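Side-chain contacts in sensor-type histidine kinase PrrB (Mycobacterium tuberculosis, PDB 1YSR), which probably autophosphorylates on a histidine with ATP as the sensor kinase of the PrrB/PrrA two-component system, here represented by its C-terminal ATP-binding domain: residues 120-123 against 124-128; 93-96 against 97-101; 51-54 against 55-59. One frame throughout, in Å; residues are numbered along the deposited sequence.

Contact 1: 120-123 against 124-128; sequences AQQA and QLHGG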
# COMPACT_ATOMS: atom_id res chain seq x y z
N ALA A 120 -5.59 -16.04 -5.83
CA ALA A 120 -6.67 -16.00 -6.81
C ALA A 120 -7.82 -15.09 -6.41
O ALA A 120 -8.36 -14.34 -7.23
CB ALA A 120 -7.18 -17.44 -7.10
N GLN A 121 -8.19 -15.14 -5.13
CA GLN A 121 -9.26 -14.32 -4.61
C GLN A 121 -8.97 -12.82 -4.82
O GLN A 121 -9.81 -12.05 -5.26
CB GLN A 121 -9.42 -14.60 -3.12
CG GLN A 121 -10.68 -14.05 -2.47
CD GLN A 121 -10.49 -13.86 -0.96
OE1 GLN A 121 -10.84 -12.82 -0.42
NE2 GLN A 121 -9.92 -14.86 -0.30
N GLN A 122 -7.77 -12.41 -4.44
CA GLN A 122 -7.36 -11.00 -4.66
C GLN A 122 -7.31 -10.60 -6.14
O GLN A 122 -7.76 -9.50 -6.54
CB GLN A 122 -6.05 -10.74 -3.89
CG GLN A 122 -6.22 -10.77 -2.41
CD GLN A 122 -7.20 -9.67 -1.97
OE1 GLN A 122 -7.21 -8.57 -2.54
NE2 GLN A 122 -8.04 -9.99 -1.02
N ALA A 123 -6.80 -11.48 -7.00
CA ALA A 123 -6.76 -11.22 -8.41
C ALA A 123 -8.18 -10.96 -8.95
O ALA A 123 -8.41 -10.01 -9.71
CB ALA A 123 -6.08 -12.34 -9.14
N GLN A 124 -9.12 -11.80 -8.53
CA GLN A 124 -10.50 -11.69 -8.98
C GLN A 124 -11.16 -10.39 -8.49
O GLN A 124 -11.82 -9.71 -9.27
CB GLN A 124 -11.31 -12.93 -8.60
CG GLN A 124 -11.34 -14.04 -9.72
CD GLN A 124 -10.24 -15.13 -9.59
OE1 GLN A 124 -9.10 -14.94 -10.02
NE2 GLN A 124 -10.61 -16.30 -9.04
N LEU A 125 -10.89 -10.02 -7.24
CA LEU A 125 -11.40 -8.75 -6.65
C LEU A 125 -10.92 -7.56 -7.43
O LEU A 125 -11.58 -6.53 -7.47
CB LEU A 125 -10.98 -8.61 -5.17
CG LEU A 125 -11.76 -9.44 -4.16
CD1 LEU A 125 -11.12 -9.30 -2.78
CD2 LEU A 125 -13.23 -9.01 -4.06
N HIS A 126 -9.77 -7.70 -8.11
CA HIS A 126 -9.22 -6.61 -8.95
C HIS A 126 -9.59 -6.78 -10.43
O HIS A 126 -9.06 -6.07 -11.27
CB HIS A 126 -7.70 -6.47 -8.76
CG HIS A 126 -7.31 -5.99 -7.40
ND1 HIS A 126 -7.26 -6.82 -6.31
CD2 HIS A 126 -7.03 -4.75 -6.94
CE1 HIS A 126 -6.94 -6.11 -5.23
NE2 HIS A 126 -6.79 -4.85 -5.60
N GLY A 127 -10.47 -7.74 -10.74
CA GLY A 127 -10.82 -7.97 -12.15
C GLY A 127 -9.70 -8.51 -13.01
O GLY A 127 -9.66 -8.29 -14.19
N GLY A 128 -8.76 -9.22 -12.40
CA GLY A 128 -7.67 -9.78 -13.15
C GLY A 128 -7.59 -11.27 -12.90
O GLY A 128 -8.55 -11.87 -12.38

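Contact 2: 93-96 against 97-101; sequences ERQV and VFERF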
# COMPACT_ATOMS: atom_id res chain seq x y z
N GLU A 93 -0.96 -29.64 -12.09
CA GLU A 93 -1.39 -29.41 -10.69
C GLU A 93 -1.80 -27.95 -10.35
O GLU A 93 -2.19 -27.64 -9.21
CB GLU A 93 -0.32 -29.89 -9.71
CG GLU A 93 -0.19 -31.40 -9.72
CD GLU A 93 0.86 -31.97 -8.78
OE1 GLU A 93 1.48 -31.20 -8.00
OE2 GLU A 93 1.03 -33.22 -8.75
N ARG A 94 -1.71 -27.09 -11.33
CA ARG A 94 -1.88 -25.65 -11.08
C ARG A 94 -3.28 -25.29 -10.56
O ARG A 94 -3.43 -24.58 -9.53
CB ARG A 94 -1.55 -24.91 -12.35
CG ARG A 94 -0.09 -25.02 -12.67
CD ARG A 94 0.17 -24.58 -14.00
NE ARG A 94 1.60 -24.63 -14.35
CZ ARG A 94 2.07 -24.39 -15.58
NH1 ARG A 94 1.23 -24.10 -16.58
NH2 ARG A 94 3.38 -24.43 -15.84
N GLN A 95 -4.30 -25.82 -11.21
CA GLN A 95 -5.67 -25.54 -10.77
C GLN A 95 -5.94 -25.99 -9.33
O GLN A 95 -6.49 -25.24 -8.52
CB GLN A 95 -6.65 -26.16 -11.76
CG GLN A 95 -8.15 -25.92 -11.41
CD GLN A 95 -9.08 -26.57 -12.41
OE1 GLN A 95 -8.65 -27.44 -13.17
NE2 GLN A 95 -10.36 -26.13 -12.45
N VAL A 96 -5.55 -27.20 -8.96
CA VAL A 96 -5.79 -27.66 -7.59
C VAL A 96 -5.07 -26.76 -6.60
O VAL A 96 -5.56 -26.50 -5.49
CB VAL A 96 -5.37 -29.15 -7.42
CG1 VAL A 96 -5.29 -29.56 -5.93
CG2 VAL A 96 -6.39 -30.03 -8.15
N VAL A 97 -3.91 -26.28 -7.00
CA VAL A 97 -3.18 -25.41 -6.10
C VAL A 97 -3.98 -24.08 -5.91
O VAL A 97 -4.13 -23.62 -4.81
CB VAL A 97 -1.72 -25.23 -6.59
CG1 VAL A 97 -1.02 -24.07 -5.92
CG2 VAL A 97 -0.95 -26.53 -6.32
N PHE A 98 -4.51 -23.53 -6.97
CA PHE A 98 -5.31 -22.30 -6.85
C PHE A 98 -6.64 -22.47 -6.09
O PHE A 98 -7.17 -21.49 -5.58
CB PHE A 98 -5.57 -21.67 -8.21
CG PHE A 98 -4.44 -20.83 -8.68
CD1 PHE A 98 -4.06 -19.70 -7.94
CD2 PHE A 98 -3.72 -21.19 -9.82
CE1 PHE A 98 -3.00 -18.93 -8.35
CE2 PHE A 98 -2.67 -20.41 -10.25
CZ PHE A 98 -2.29 -19.25 -9.49
N GLU A 99 -7.17 -23.69 -6.06
CA GLU A 99 -8.43 -23.95 -5.38
C GLU A 99 -8.23 -24.18 -3.88
O GLU A 99 -9.20 -24.36 -3.15
CB GLU A 99 -9.11 -25.18 -6.01
CG GLU A 99 -9.68 -25.03 -7.42
CD GLU A 99 -10.01 -26.40 -8.08
OE1 GLU A 99 -9.81 -27.47 -7.43
OE2 GLU A 99 -10.45 -26.41 -9.25
N ARG A 100 -6.98 -24.18 -3.41
CA ARG A 100 -6.63 -24.45 -2.01
C ARG A 100 -6.05 -23.25 -1.30
O ARG A 100 -5.25 -22.54 -1.90
CB ARG A 100 -5.54 -25.53 -1.90
CG ARG A 100 -5.95 -26.94 -2.11
CD ARG A 100 -5.00 -27.87 -1.36
NE ARG A 100 -3.63 -27.81 -1.89
CZ ARG A 100 -3.01 -28.80 -2.53
NH1 ARG A 100 -3.64 -29.97 -2.72
NH2 ARG A 100 -1.76 -28.63 -2.98
N PHE A 101 -6.40 -23.08 -0.02
CA PHE A 101 -5.76 -22.11 0.88
C PHE A 101 -4.54 -22.76 1.52
O PHE A 101 -4.54 -23.96 1.76
CB PHE A 101 -6.77 -21.59 1.93
CG PHE A 101 -7.86 -20.73 1.34
CD1 PHE A 101 -7.67 -19.35 1.20
CD2 PHE A 101 -9.05 -21.29 0.88
CE1 PHE A 101 -8.64 -18.54 0.62
CE2 PHE A 101 -10.05 -20.48 0.30
CZ PHE A 101 -9.84 -19.10 0.17

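Contact 3: 51-54 against 55-59; sequences VDNA and IANAV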
# COMPACT_ATOMS: atom_id res chain seq x y z
N VAL A 51 0.81 -11.14 -2.40
CA VAL A 51 2.29 -11.24 -2.57
C VAL A 51 2.94 -11.97 -1.42
O VAL A 51 3.77 -12.85 -1.62
CB VAL A 51 2.91 -9.84 -2.83
CG1 VAL A 51 4.40 -9.95 -2.88
CG2 VAL A 51 2.40 -9.26 -4.17
N ASP A 52 2.56 -11.60 -0.18
CA ASP A 52 3.03 -12.29 1.00
C ASP A 52 2.76 -13.77 0.93
O ASP A 52 3.64 -14.56 1.26
CB ASP A 52 2.35 -11.73 2.30
CG ASP A 52 2.82 -10.32 2.67
OD1 ASP A 52 3.81 -9.84 2.10
OD2 ASP A 52 2.18 -9.66 3.57
N ASN A 53 1.54 -14.15 0.53
CA ASN A 53 1.14 -15.53 0.48
C ASN A 53 2.01 -16.29 -0.58
O ASN A 53 2.39 -17.46 -0.37
CB ASN A 53 -0.34 -15.61 0.12
CG ASN A 53 -0.91 -17.02 0.26
OD1 ASN A 53 -1.47 -17.57 -0.68
ND2 ASN A 53 -0.80 -17.60 1.46
N ALA A 54 2.23 -15.64 -1.72
CA ALA A 54 3.02 -16.24 -2.82
C ALA A 54 4.45 -16.49 -2.33
O ALA A 54 5.01 -17.58 -2.55
CB ALA A 54 3.00 -15.33 -4.01
N ILE A 55 5.06 -15.49 -1.66
CA ILE A 55 6.40 -15.73 -1.06
C ILE A 55 6.41 -16.84 -0.03
O ILE A 55 7.28 -17.68 -0.03
CB ILE A 55 6.94 -14.45 -0.47
CG1 ILE A 55 7.07 -13.38 -1.57
CG2 ILE A 55 8.27 -14.69 0.23
CD1 ILE A 55 7.38 -11.93 -1.03
N ALA A 56 5.38 -16.89 0.83
CA ALA A 56 5.34 -17.90 1.84
C ALA A 56 5.20 -19.30 1.27
O ALA A 56 5.84 -20.25 1.73
CB ALA A 56 4.23 -17.58 2.87
N ASN A 57 4.41 -19.44 0.22
CA ASN A 57 4.25 -20.71 -0.39
C ASN A 57 5.54 -21.13 -1.07
O ASN A 57 5.89 -22.29 -1.05
CB ASN A 57 3.08 -20.65 -1.36
CG ASN A 57 1.77 -20.93 -0.65
OD1 ASN A 57 1.53 -22.06 -0.31
ND2 ASN A 57 1.03 -19.89 -0.27
N ALA A 58 6.23 -20.19 -1.69
CA ALA A 58 7.49 -20.52 -2.40
C ALA A 58 8.51 -21.08 -1.39
O ALA A 58 9.18 -22.11 -1.61
CB ALA A 58 8.03 -19.28 -3.08
N VAL A 59 8.56 -20.46 -0.22
CA VAL A 59 9.56 -20.80 0.80
C VAL A 59 9.11 -22.00 1.59
O VAL A 59 9.83 -22.99 1.66
CB VAL A 59 9.80 -19.63 1.79
CG1 VAL A 59 10.74 -20.10 2.90
CG2 VAL A 59 10.39 -18.45 1.06

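Contact 1: 120-123 against 124-128
His126 turns its ring back toward the last turn of helix 117-125 and gives the ND1 hydrogen to the carbonyl of Gln122. ND1 lies 2.7 Å from Gln122 O, and at 173° the N-H points almost straight at it. The oxygen sits in the ring plane, while ND1 stands well above the plane of the carbonyl, away from a lone-pair direction. His126 N reaches the same oxygen from the opposite face, 3.1 Å away, so two bonds from one residue grip Gln122 O. On its other side the ring uses NE2, hydrogen-bonded to Leu43 N, and this fixes its rotation. The amide of Gln122 is folded back by a bend at chi2 (-62°), which brings OE1 to 3.7 Å from His126 CE1; amide and ring planes are inclined by 62°. The NE2 end of that amide meets a methyl instead, Leu125 CD1, at 3.6 Å. OE1 is buried with no polar partner in the model; the side chain also packs on Ala50 and on Pro7 of the second subunit. Beyond the ring the chain turns through Gly127, whose phi is positive. Gly128 N bonds to Ala123 O at 2.8 Å and Gly127 N to Gln124 O at 2.8 Å, the paired bonds of a Schellman motif closing the C-terminal end of the helix.

Contact 2: 93-96 against 97-101
Val96 places its CG1 methyl over one face of the Arg100 guanidinium, nearest to NH1 at 3.6 Å. Val96 directs CG1 anti to its own backbone N (chi1 166°), and Arg100 bends at chi3 (-64°), which swings the planar group over that methyl; the aliphatic part of the arginine, at CG, lies 3.4 Å from Val96 O. The polar end is held from outside: NH2 donates to Leu114 O. A second pair of flat groups belongs to Gln95 and Glu99, whose amide and carboxylate planes are 64° apart, far from a stack. Here Glu99 OE2 lies 3.2 Å from Gln95 CG, obliquely above the amide. The Phe98 ring is met obliquely by Arg94 O, 3.4 Å from CD2. Val97 brings CG2 to within 3.3 Å of Glu93 O, while its N bonds to the same oxygen at 3.1 Å. Phe98 N on Arg94 O and Glu99 N on Gln95 O, both at 3.0 Å, carry the helical ladder forward. The sequence VFERF matches the F box of histidine kinases, which precedes the ATP lid. Helix 94-98 packs through Phe98 on Ala120 of helix 117-125 and on Ala130 and Leu132 of strand 129-134, and Arg94 bonds through NH2 to Asn134 OD1. Past the end of the helix, Phe101 lies against Ala117 and Leu118 of helix 117-125.

Contact 3: 51-54 against 55-59
Asn57 folds back along helix 44-61 to touch Asn53 with nearly every atom of its side chain. Its CB starts 3.4 Å from Asn53 O. A chi1 of -86° sets CG beside the backbone N, and CG then passes the same oxygen at 3.5 Å. ND2 closes the loop by donating to Asn53 O at 2.8 Å with an N-H...O angle of 148°. This donor stands above the carbonyl plane, not on a lone pair, and the backbone N of Asn57 bonds to the oxygen at 2.9 Å from the opposite face, so one carbonyl serves two donors of one residue. The other branch, OD1, accepts from Gly115 N, and the amide is thereby held at both ends. Asn53 and Asn57 belong to an NAIANA sequence that matches the N box of the GHKL (Bergerat-fold) ATPases, a helix that in this family lines the nucleotide pocket. The two side-chain amides do not bond to each other: Asn53 ND2 faces Asn57 ND2 at 3.4 Å, two donors, with the amide planes 81° apart. Asn53 ND2 instead bonds to Ser102 OG, and weakly to Ser150 OG of the second subunit. On another side of the helix the contact is apolar. Ile55 lays CG1 3.3 Å from Val51 O and extends CD1 to Val51 CG1 at 4.0 Å. Helix 10-24 packs on Val51 and Ile55 through residues such as Leu14 and Ala21, while strand 77-84 meets Ala54 and Ala58. Between those two alanines runs a backbone bond, Ala58 N to Ala54 O at 3.0 Å.

Contact 3 is buried within helix 44-61, contact 1 partly buried at the end of helix 117-125, and contact 2 lies at the surface on helix 94-98. Contacts 1 and 2 sit on helices that follow each other in the chain, and they touch, Gln121 NE2 meeting Phe101 CE1 at 4.0 Å. Contact 3 stays about 6 Å from contact 2 and about 7 Å from contact 1 at their nearest atoms, yet Asn53 packs on Leu118 and Val119 of the helix that carries contact 1. The two contacts that hold buried polar side chains both bond one to a backbone carbonyl; contact 2 instead sets a carboxylate beside an amide side chain.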